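Local atomic coordinates of DUF3863 domain-containing protein (Parabacteroides distasonis, PDB entry 3LM3), a protein that is of unknown function but may act on carbohydrates as a glycoside hydrolase or polysaccharide deacetylase. Residues Gly186-Pro191 and Thr388-Gln393; Lys365-Ala370 and Asp438-Tyr443; Ala382-Phe387 and Val427-Leu432. One frame throughout, in Å; residues are numbered along the deposited sequence.

All three contacts surround the edge of the four-stranded antiparallel sheet of the C-terminal region. Interactions 1 and 3 use opposite ends of the outermost strand 383-389, and interaction 2 uses its neighbour, strand 367-374. Interaction 1 is wholly buried and small, a single tyrosine hydroxyl bonded to a loop carbonyl of the larger, parallel-stranded part of the chain. Interaction 2 is partly buried: an aromatic and aliphatic interior where helix 434-443 covers the sheet, bordered by a charged cluster. Interaction 3 lies near the surface and relies on backbone pairing, a bridging water and aliphatic contacts. Interactions 2 and 3 are joined by the R368-D386 salt bridge and by F367 against F387.

Interaction 1: residues Gly186-Pro191 and Thr388-Gln393; sequences GSPSYP and TRYDLQ
Y390 CG lies anti to the carbonyl carbon, beside the backbone N (chi1 -57°), and the ring beyond it carries OH to G186 O, while T388 CG2 lies anti to the backbone N and meets the same glycine. The contact ties the end of strand 383-389, the outer strand of an antiparallel sheet, to a buried loop that follows strand 168-172 of a three-stranded parallel sheet. Its one cross-segment hydrogen bond runs from Y390 OH to G186 O, at 2.6 Å. The hydroxyl lies only 16° from the carbonyl plane, and the acceptor sits at the edge of the tyrosine ring. T388 O lies over the centre of one ring face. G186 itself has a positive phi of 119°, at which a CB would press against the preceding carbonyl oxygen. S187 OG donates to P188 O at 2.8 Å, and S187 O accepts from R368 NH1, a second link to the sheet, and from W174 NE1. P188 meets Y390 tip to tip: its CD stands 3.4 Å from the hydroxyl OH of Y390.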
loop_
_atom_site.group_PDB
_atom_site.type_symbol
_atom_site.label_atom_id
_atom_site.label_comp_id
_atom_site.label_asym_id
_atom_site.label_seq_id
_atom_site.Cartn_x
_atom_site.Cartn_y
_atom_site.Cartn_z
ATOM N N GLY A 186 3.941 -8.199 -8.401
ATOM C CA GLY A 186 3.240 -9.390 -8.838
ATOM C C GLY A 186 1.863 -9.597 -8.264
ATOM O O GLY A 186 1.088 -10.428 -8.784
ATOM N N SER A 187 1.557 -8.918 -7.164
ATOM C CA SER A 187 0.296 -9.105 -6.454
ATOM C C SER A 187 -0.843 -8.298 -7.055
ATOM O O SER A 187 -0.612 -7.390 -7.861
ATOM C CB SER A 187 0.465 -8.725 -4.995
ATOM O OG SER A 187 0.434 -7.300 -4.779
ATOM N N PRO A 188 -2.083 -8.573 -6.631
ATOM C CA PRO A 188 -3.145 -7.582 -6.823
ATOM C C PRO A 188 -2.869 -6.333 -6.020
ATOM O O PRO A 188 -2.171 -6.376 -5.012
ATOM C CB PRO A 188 -4.416 -8.275 -6.271
ATOM C CG PRO A 188 -4.057 -9.763 -6.274
ATOM C CD PRO A 188 -2.585 -9.778 -5.927
ATOM N N SER A 189 -3.414 -5.204 -6.469
ATOM C CA SER A 189 -3.273 -3.950 -5.751
ATOM C C SER A 189 -4.433 -3.690 -4.814
ATOM O O SER A 189 -4.317 -2.849 -3.934
ATOM C CB SER A 189 -3.088 -2.796 -6.707
ATOM O OG SER A 189 -4.263 -2.520 -7.430
ATOM N N TYR A 190 -5.545 -4.369 -4.995
ATOM C CA TYR A 190 -6.692 -4.258 -4.096
ATOM C C TYR A 190 -6.695 -5.464 -3.169
ATOM O O TYR A 190 -5.844 -6.378 -3.298
ATOM C CB TYR A 190 -8.000 -4.102 -4.885
ATOM C CG TYR A 190 -8.555 -2.676 -5.017
ATOM C CD1 TYR A 190 -7.727 -1.549 -4.987
ATOM C CD2 TYR A 190 -9.916 -2.492 -5.232
ATOM C CE1 TYR A 190 -8.255 -0.278 -5.110
ATOM C CE2 TYR A 190 -10.460 -1.219 -5.361
ATOM C CZ TYR A 190 -9.620 -0.113 -5.318
ATOM O OH TYR A 190 -10.148 1.152 -5.538
ATOM N N PRO A 191 -7.611 -5.473 -2.189
ATOM C CA PRO A 191 -7.439 -6.417 -1.083
ATOM C C PRO A 191 -7.658 -7.856 -1.498
ATOM O O PRO A 191 -8.470 -8.158 -2.381
ATOM C CB PRO A 191 -8.504 -5.988 -0.084
ATOM C CG PRO A 191 -8.645 -4.502 -0.380
ATOM C CD PRO A 191 -8.606 -4.424 -1.874
ATOM N N THR A 388 0.627 -12.338 -14.938
ATOM C CA THR A 388 1.226 -13.009 -13.807
ATOM C C THR A 388 0.203 -14.010 -13.290
ATOM O O THR A 388 -0.859 -13.628 -12.821
ATOM C CB THR A 388 1.587 -11.984 -12.716
ATOM O OG1 THR A 388 2.465 -10.988 -13.238
ATOM C CG2 THR A 388 2.268 -12.648 -11.508
ATOM N N ARG A 389 0.514 -15.301 -13.411
ATOM C CA ARG A 389 -0.388 -16.360 -12.984
ATOM C C ARG A 389 -0.216 -16.713 -11.526
ATOM O O ARG A 389 0.875 -16.796 -11.025
ATOM C CB ARG A 389 -0.137 -17.604 -13.844
ATOM C CG ARG A 389 -0.612 -17.428 -15.253
ATOM C CD ARG A 389 -0.370 -18.659 -16.084
ATOM N NE ARG A 389 -1.231 -19.753 -15.673
ATOM C CZ ARG A 389 -1.532 -20.773 -16.447
ATOM N NH1 ARG A 389 -1.054 -20.845 -17.691
ATOM N NH2 ARG A 389 -2.328 -21.709 -15.980
ATOM N N TYR A 390 -1.334 -16.926 -10.849
ATOM C CA TYR A 390 -1.348 -17.312 -9.454
ATOM C C TYR A 390 -1.685 -18.779 -9.251
ATOM O O TYR A 390 -1.493 -19.295 -8.158
ATOM C CB TYR A 390 -2.370 -16.459 -8.708
ATOM C CG TYR A 390 -2.129 -14.980 -8.808
ATOM C CD1 TYR A 390 -0.878 -14.448 -8.593
ATOM C CD2 TYR A 390 -3.194 -14.096 -9.025
ATOM C CE1 TYR A 390 -0.662 -13.074 -8.653
ATOM C CE2 TYR A 390 -2.997 -12.727 -9.073
ATOM C CZ TYR A 390 -1.723 -12.220 -8.912
ATOM O OH TYR A 390 -1.514 -10.851 -8.930
ATOM N N ASP A 391 -2.208 -19.429 -10.277
ATOM C CA ASP A 391 -2.526 -20.857 -10.168
ATOM C C ASP A 391 -1.264 -21.711 -10.118
ATOM O O ASP A 391 -1.269 -22.814 -9.548
ATOM C CB ASP A 391 -3.518 -21.279 -11.262
ATOM C CG ASP A 391 -2.966 -21.140 -12.667
ATOM O OD1 ASP A 391 -2.123 -20.278 -12.942
ATOM O OD2 ASP A 391 -3.424 -21.910 -13.527
ATOM N N LEU A 392 -0.180 -21.210 -10.673
ATOM C CA LEU A 392 1.126 -21.822 -10.572
ATOM C C LEU A 392 1.628 -21.808 -9.117
ATOM O O LEU A 392 1.396 -20.850 -8.369
ATOM C CB LEU A 392 2.126 -21.084 -11.489
ATOM C CG LEU A 392 1.790 -21.034 -12.981
ATOM C CD1 LEU A 392 2.787 -20.174 -13.754
ATOM C CD2 LEU A 392 1.745 -22.459 -13.554
ATOM N N GLN A 393 2.319 -22.858 -8.700
ATOM C CA GLN A 393 2.936 -22.879 -7.374
ATOM C C GLN A 393 3.905 -21.712 -7.226
ATOM O O GLN A 393 4.641 -21.394 -8.158
ATOM C CB GLN A 393 3.670 -24.216 -7.089
ATOM C CG GLN A 393 4.216 -24.306 -5.670
ATOM C CD GLN A 393 4.739 -25.673 -5.260
ATOM O OE1 GLN A 393 4.752 -26.613 -6.046
ATOM N NE2 GLN A 393 5.171 -25.780 -4.006
#

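Interaction 2: residues Lys365-Ala370 and Asp438-Tyr443; sequences KEFRLA and DLIRKY
E366 OE1 is gripped by two donors from helix 434-443. Y443 OH gives it a 2.6 Å hydrogen bond on the anti lone pair, and K442 NZ forms a 2.9 Å salt bridge to the same OE1 on the syn lone pair. Both side chains cross the glutamate at about a right angle, and its carboxylate plane is turned 66° from the tyrosine ring, which receives OE1 at its edge. K442 reaches the oxygen with a fully extended chain. The contact is a helix packed across a sheet: the axes of strand 367-370 and helix 438-443 cross at 90°, 10.3 Å apart.

Beneath the polar cluster F367 forms the apolar centre. Its chi1 of 64° puts CG in the crowded position between the backbone N and the carbonyl carbon. CE1 and CZ of the ring meet the helix. F367 and L439 lie alongside one another, pointing opposite ways, with F367 CD1 within 3.6 Å of L439 CG, while F367 CZ lies across I440, 3.8 Å from its CA. Toward Y443 the phenylalanine presents its edge to the tyrosine face, an offset edge-to-face pair with centroids 5.5 Å apart. L369 CD2 extends the packing to I440 CD1. On the neighbouring strand, F387 also touches F367 and I440, so the helix rests on two strands of the sheet.

L439 CD1, 4.0 Å from E366 OE1, is where the apolar interior meets the carboxylate. Two donors on one oxygen, one of them cationic, would be expected to stabilise the ionised form of E366. The hydroxyl bond, for its part, probably helps to hold the ring of Y443, whose face receives F367.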
loop_
_atom_site.group_PDB
_atom_site.type_symbol
_atom_site.label_atom_id
_atom_site.label_comp_id
_atom_site.label_asym_id
_atom_site.label_seq_id
_atom_site.Cartn_x
_atom_site.Cartn_y
_atom_site.Cartn_z
ATOM N N LYS A 365 -8.440 -14.107 -8.667
ATOM C CA LYS A 365 -7.750 -15.113 -7.859
ATOM C C LYS A 365 -6.639 -15.825 -8.627
ATOM O O LYS A 365 -5.649 -16.238 -8.064
ATOM C CB LYS A 365 -8.763 -16.146 -7.349
ATOM C CG LYS A 365 -8.165 -17.260 -6.513
ATOM C CD LYS A 365 -9.211 -18.241 -6.034
ATOM C CE LYS A 365 -9.477 -19.304 -7.046
ATOM N NZ LYS A 365 -10.468 -20.362 -6.577
ATOM N N GLU A 366 -6.848 -16.011 -9.930
ATOM C CA GLU A 366 -5.964 -16.856 -10.717
ATOM C C GLU A 366 -4.881 -16.133 -11.512
ATOM O O GLU A 366 -3.911 -16.770 -11.881
ATOM C CB GLU A 366 -6.770 -17.797 -11.590
ATOM C CG GLU A 366 -7.435 -18.900 -10.758
ATOM C CD GLU A 366 -8.148 -19.941 -11.614
ATOM O OE1 GLU A 366 -9.181 -19.608 -12.220
ATOM O OE2 GLU A 366 -7.645 -21.077 -11.663
ATOM N N PHE A 367 -5.047 -14.836 -11.774
ATOM C CA PHE A 367 -4.006 -14.060 -12.445
ATOM C C PHE A 367 -4.271 -12.562 -12.337
ATOM O O PHE A 367 -5.386 -12.128 -12.022
ATOM C CB PHE A 367 -3.875 -14.442 -13.924
ATOM C CG PHE A 367 -5.098 -14.142 -14.766
ATOM C CD1 PHE A 367 -6.106 -15.086 -14.921
ATOM C CD2 PHE A 367 -5.231 -12.929 -15.428
ATOM C CE1 PHE A 367 -7.222 -14.819 -15.727
ATOM C CE2 PHE A 367 -6.354 -12.649 -16.214
ATOM C CZ PHE A 367 -7.353 -13.606 -16.357
ATOM N N ARG A 368 -3.221 -11.799 -12.621
ATOM C CA ARG A 368 -3.415 -10.409 -13.016
ATOM C C ARG A 368 -2.927 -10.222 -14.434
ATOM O O ARG A 368 -2.043 -10.948 -14.913
ATOM C CB ARG A 368 -2.730 -9.430 -12.042
ATOM C CG ARG A 368 -1.209 -9.447 -12.087
ATOM C CD ARG A 368 -0.551 -8.419 -11.203
ATOM N NE ARG A 368 0.790 -8.124 -11.677
ATOM C CZ ARG A 368 1.642 -7.298 -11.103
ATOM N NH1 ARG A 368 1.377 -6.750 -9.920
ATOM N NH2 ARG A 368 2.782 -7.021 -11.695
ATOM N N LEU A 369 -3.484 -9.209 -15.075
ATOM C CA LEU A 369 -3.231 -8.901 -16.472
ATOM C C LEU A 369 -3.304 -7.393 -16.670
ATOM O O LEU A 369 -4.271 -6.780 -16.267
ATOM C CB LEU A 369 -4.280 -9.561 -17.363
ATOM C CG LEU A 369 -4.326 -9.216 -18.854
ATOM C CD1 LEU A 369 -3.126 -9.831 -19.597
ATOM C CD2 LEU A 369 -5.638 -9.740 -19.497
ATOM N N ALA A 370 -2.295 -6.839 -17.351
ATOM C CA ALA A 370 -2.304 -5.424 -17.761
ATOM C C ALA A 370 -2.142 -5.289 -19.267
ATOM O O ALA A 370 -1.248 -5.911 -19.865
ATOM C CB ALA A 370 -1.164 -4.669 -17.097
ATOM N N ASP A 438 -6.584 -19.368 -22.633
ATOM C CA ASP A 438 -7.758 -20.096 -22.121
ATOM C C ASP A 438 -8.128 -19.599 -20.724
ATOM O O ASP A 438 -9.318 -19.383 -20.436
ATOM C CB ASP A 438 -7.504 -21.599 -22.053
ATOM C CG ASP A 438 -7.501 -22.259 -23.419
ATOM O OD1 ASP A 438 -8.194 -21.766 -24.347
ATOM O OD2 ASP A 438 -6.794 -23.278 -23.503
ATOM N N LEU A 439 -7.102 -19.397 -19.903
ATOM C CA LEU A 439 -7.264 -18.826 -18.537
ATOM C C LEU A 439 -7.850 -17.428 -18.598
ATOM O O LEU A 439 -8.810 -17.117 -17.884
ATOM C CB LEU A 439 -5.943 -18.832 -17.775
ATOM C CG LEU A 439 -5.990 -18.383 -16.301
ATOM C CD1 LEU A 439 -6.928 -19.313 -15.526
ATOM C CD2 LEU A 439 -4.624 -18.361 -15.644
ATOM N N ILE A 440 -7.316 -16.584 -19.480
ATOM C CA ILE A 440 -7.904 -15.284 -19.702
ATOM C C ILE A 440 -9.368 -15.352 -20.139
ATOM O O ILE A 440 -10.209 -14.635 -19.607
ATOM C CB ILE A 440 -7.042 -14.422 -20.680
ATOM C CG1 ILE A 440 -5.679 -14.148 -20.054
ATOM C CG2 ILE A 440 -7.718 -13.127 -21.037
ATOM C CD1 ILE A 440 -4.680 -13.565 -21.021
ATOM N N ARG A 441 -9.654 -16.213 -21.127
ATOM C CA ARG A 441 -11.012 -16.318 -21.687
ATOM C C ARG A 441 -12.048 -16.753 -20.645
ATOM O O ARG A 441 -13.195 -16.289 -20.698
ATOM C CB ARG A 441 -11.058 -17.274 -22.893
ATOM C CG ARG A 441 -12.385 -17.228 -23.654
ATOM C CD ARG A 441 -12.469 -18.286 -24.751
ATOM N NE ARG A 441 -11.518 -18.017 -25.825
ATOM C CZ ARG A 441 -11.755 -17.231 -26.871
ATOM N NH1 ARG A 441 -12.929 -16.622 -27.010
ATOM N NH2 ARG A 441 -10.812 -17.054 -27.785
ATOM N N LYS A 442 -11.628 -17.594 -19.706
ATOM C CA LYS A 442 -12.429 -18.039 -18.555
ATOM C C LYS A 442 -12.993 -16.879 -17.757
ATOM O O LYS A 442 -14.120 -16.945 -17.260
ATOM C CB LYS A 442 -11.562 -18.902 -17.633
ATOM C CG LYS A 442 -12.216 -19.364 -16.327
ATOM C CD LYS A 442 -11.272 -20.266 -15.551
ATOM C CE LYS A 442 -11.776 -20.581 -14.146
ATOM N NZ LYS A 442 -10.890 -21.582 -13.483
ATOM N N TYR A 443 -12.193 -15.821 -17.605
ATOM C CA TYR A 443 -12.637 -14.644 -16.891
ATOM C C TYR A 443 -13.120 -13.508 -17.781
ATOM O O TYR A 443 -14.106 -12.845 -17.446
ATOM C CB TYR A 443 -11.509 -14.142 -15.972
ATOM C CG TYR A 443 -11.238 -15.006 -14.783
ATOM C CD1 TYR A 443 -10.424 -16.107 -14.876
ATOM C CD2 TYR A 443 -11.792 -14.704 -13.527
ATOM C CE1 TYR A 443 -10.176 -16.911 -13.799
ATOM C CE2 TYR A 443 -11.545 -15.493 -12.438
ATOM C CZ TYR A 443 -10.739 -16.608 -12.562
ATOM O OH TYR A 443 -10.447 -17.417 -11.496
#

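Interaction 3: residues Ala382-Phe387 and Val427-Leu432; sequences AYVIDF and VLIDKL
Y383 and L428 cross obliquely, with L428 CD2 above one face of the tyrosine ring, displaced toward its rim. This is a CH-pi contact, the methyl carbon lying 4.1 Å from the ring centroid and 20° off the normal. Although L428 starts away from the strand, its end turns back, and the same CD2 also approaches A382 O.

Next along the strand, V384 faces the incoming segment. CG1 is anti to the backbone N (chi1 178°) and CG2 anti to the carbonyl carbon. V384 CG2 meets I429, in the 3-10 segment 429-431, at 3.9 Å from CG1, and L432 just after it, at 4.2 Å from CD1. V384 also touches L369 and L371 of strand 367-374.

The backbones meet in a single antiparallel, hydrogen-bonded bridge that adds V427 to the outermost strand of the sheet. V384 N donates to V427 O at 2.8 Å. The return bond from V427 N to V384 O is longer, 3.3 Å. A water extends the pairing by donating to A382 O and accepting from I429 N. Past V384, I385 and D386 both face A370 in a classic beta bulge.

The backbone polar groups of V384 and V427 thus pair with each other, while the water satisfies A382 O and I429 N, which no direct bond joins; V384 meets I429 and L432 through aliphatic contacts.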
loop_
_atom_site.group_PDB
_atom_site.type_symbol
_atom_site.label_atom_id
_atom_site.label_comp_id
_atom_site.label_asym_id
_atom_site.label_seq_id
_atom_site.Cartn_x
_atom_site.Cartn_y
_atom_site.Cartn_z
ATOM N N ALA A 382 -3.894 -2.682 -28.171
ATOM C CA ALA A 382 -3.383 -2.850 -26.811
ATOM C C ALA A 382 -2.427 -4.048 -26.788
ATOM O O ALA A 382 -2.611 -5.035 -27.513
ATOM C CB ALA A 382 -4.517 -3.045 -25.826
ATOM N N TYR A 383 -1.373 -3.900 -26.004
ATOM C CA TYR A 383 -0.388 -4.925 -25.761
ATOM C C TYR A 383 -0.433 -5.391 -24.319
ATOM O O TYR A 383 -0.594 -4.609 -23.402
ATOM C CB TYR A 383 1.015 -4.389 -26.052
ATOM C CG TYR A 383 1.244 -4.131 -27.514
ATOM C CD1 TYR A 383 0.767 -2.976 -28.120
ATOM C CD2 TYR A 383 1.898 -5.061 -28.291
ATOM C CE1 TYR A 383 0.960 -2.757 -29.487
ATOM C CE2 TYR A 383 2.098 -4.853 -29.666
ATOM C CZ TYR A 383 1.624 -3.698 -30.243
ATOM O OH TYR A 383 1.811 -3.478 -31.609
ATOM N N VAL A 384 -0.209 -6.682 -24.132
ATOM C CA VAL A 384 -0.013 -7.239 -22.813
ATOM C C VAL A 384 1.341 -6.783 -22.304
ATOM O O VAL A 384 2.379 -7.091 -22.885
ATOM C CB VAL A 384 -0.032 -8.790 -22.837
ATOM C CG1 VAL A 384 0.220 -9.377 -21.424
ATOM C CG2 VAL A 384 -1.357 -9.333 -23.378
ATOM N N ILE A 385 1.336 -6.066 -21.169
ATOM C CA ILE A 385 2.573 -5.689 -20.492
ATOM C C ILE A 385 2.801 -6.444 -19.180
ATOM O O ILE A 385 3.895 -6.387 -18.610
ATOM C CB ILE A 385 2.708 -4.157 -20.254
ATOM C CG1 ILE A 385 1.680 -3.635 -19.254
ATOM C CG2 ILE A 385 2.613 -3.424 -21.598
ATOM C CD1 ILE A 385 2.051 -2.224 -18.707
ATOM N N ASP A 386 1.774 -7.130 -18.683
ATOM C CA ASP A 386 1.908 -7.969 -17.491
ATOM C C ASP A 386 0.904 -9.099 -17.608
ATOM O O ASP A 386 -0.269 -8.873 -17.893
ATOM C CB ASP A 386 1.651 -7.164 -16.200
ATOM C CG ASP A 386 2.118 -7.880 -14.955
ATOM O OD1 ASP A 386 1.340 -8.750 -14.472
ATOM O OD2 ASP A 386 3.223 -7.507 -14.458
ATOM N N PHE A 387 1.359 -10.325 -17.374
ATOM C CA PHE A 387 0.486 -11.465 -17.182
ATOM C C PHE A 387 1.173 -12.331 -16.154
ATOM O O PHE A 387 2.229 -12.923 -16.436
ATOM C CB PHE A 387 0.239 -12.222 -18.487
ATOM C CG PHE A 387 -0.659 -13.413 -18.316
ATOM C CD1 PHE A 387 -1.980 -13.242 -17.885
ATOM C CD2 PHE A 387 -0.208 -14.684 -18.593
ATOM C CE1 PHE A 387 -2.809 -14.333 -17.704
ATOM C CE2 PHE A 387 -1.051 -15.787 -18.415
ATOM C CZ PHE A 387 -2.344 -15.605 -17.987
ATOM N N VAL A 427 3.447 -7.843 -25.914
ATOM C CA VAL A 427 2.946 -8.617 -27.062
ATOM C C VAL A 427 1.441 -8.540 -27.129
ATOM O O VAL A 427 0.772 -8.400 -26.108
ATOM C CB VAL A 427 3.330 -10.095 -26.983
ATOM C CG1 VAL A 427 4.849 -10.254 -27.036
ATOM C CG2 VAL A 427 2.746 -10.752 -25.741
ATOM N N LEU A 428 0.889 -8.712 -28.329
ATOM C CA LEU A 428 -0.549 -8.841 -28.483
ATOM C C LEU A 428 -1.048 -10.060 -27.723
ATOM O O LEU A 428 -0.368 -11.095 -27.580
ATOM C CB LEU A 428 -0.940 -8.991 -29.958
ATOM C CG LEU A 428 -0.581 -7.849 -30.899
ATOM C CD1 LEU A 428 -0.970 -8.257 -32.319
ATOM C CD2 LEU A 428 -1.274 -6.556 -30.529
ATOM N N ILE A 429 -2.271 -9.952 -27.249
ATOM C CA ILE A 429 -2.863 -11.001 -26.459
ATOM C C ILE A 429 -2.936 -12.328 -27.242
ATOM O O ILE A 429 -2.810 -13.422 -26.678
ATOM C CB ILE A 429 -4.238 -10.513 -25.914
ATOM C CG1 ILE A 429 -4.591 -11.215 -24.599
ATOM C CG2 ILE A 429 -5.306 -10.598 -26.952
ATOM C CD1 ILE A 429 -5.769 -10.558 -23.889
ATOM N N ASP A 430 -3.102 -12.240 -28.560
ATOM C CA ASP A 430 -3.166 -13.449 -29.397
ATOM C C ASP A 430 -1.800 -14.097 -29.639
ATOM O O ASP A 430 -1.721 -15.120 -30.280
ATOM C CB ASP A 430 -3.933 -13.220 -30.720
ATOM C CG ASP A 430 -3.213 -12.311 -31.696
ATOM O OD1 ASP A 430 -2.091 -11.845 -31.425
ATOM O OD2 ASP A 430 -3.801 -12.046 -32.772
ATOM N N LYS A 431 -0.735 -13.506 -29.081
ATOM C CA LYS A 431 0.592 -14.099 -29.078
ATOM C C LYS A 431 0.887 -14.918 -27.815
ATOM O O LYS A 431 1.890 -15.624 -27.760
ATOM C CB LYS A 431 1.659 -12.999 -29.174
ATOM C CG LYS A 431 1.584 -12.142 -30.371
ATOM C CD LYS A 431 1.830 -12.930 -31.617
ATOM C CE LYS A 431 2.167 -12.039 -32.776
ATOM N NZ LYS A 431 1.064 -11.093 -33.043
ATOM N N LEU A 432 0.030 -14.825 -26.800
ATOM C CA LEU A 432 0.186 -15.661 -25.621
ATOM C C LEU A 432 -0.058 -17.127 -25.959
ATOM O O LEU A 432 -0.779 -17.453 -26.891
ATOM C CB LEU A 432 -0.758 -15.230 -24.497
ATOM C CG LEU A 432 -0.594 -13.786 -24.024
ATOM C CD1 LEU A 432 -1.578 -13.538 -22.896
ATOM C CD2 LEU A 432 0.853 -13.459 -23.569
HETATM O O HOH W 1 -3.808 -7.457 -27.629
#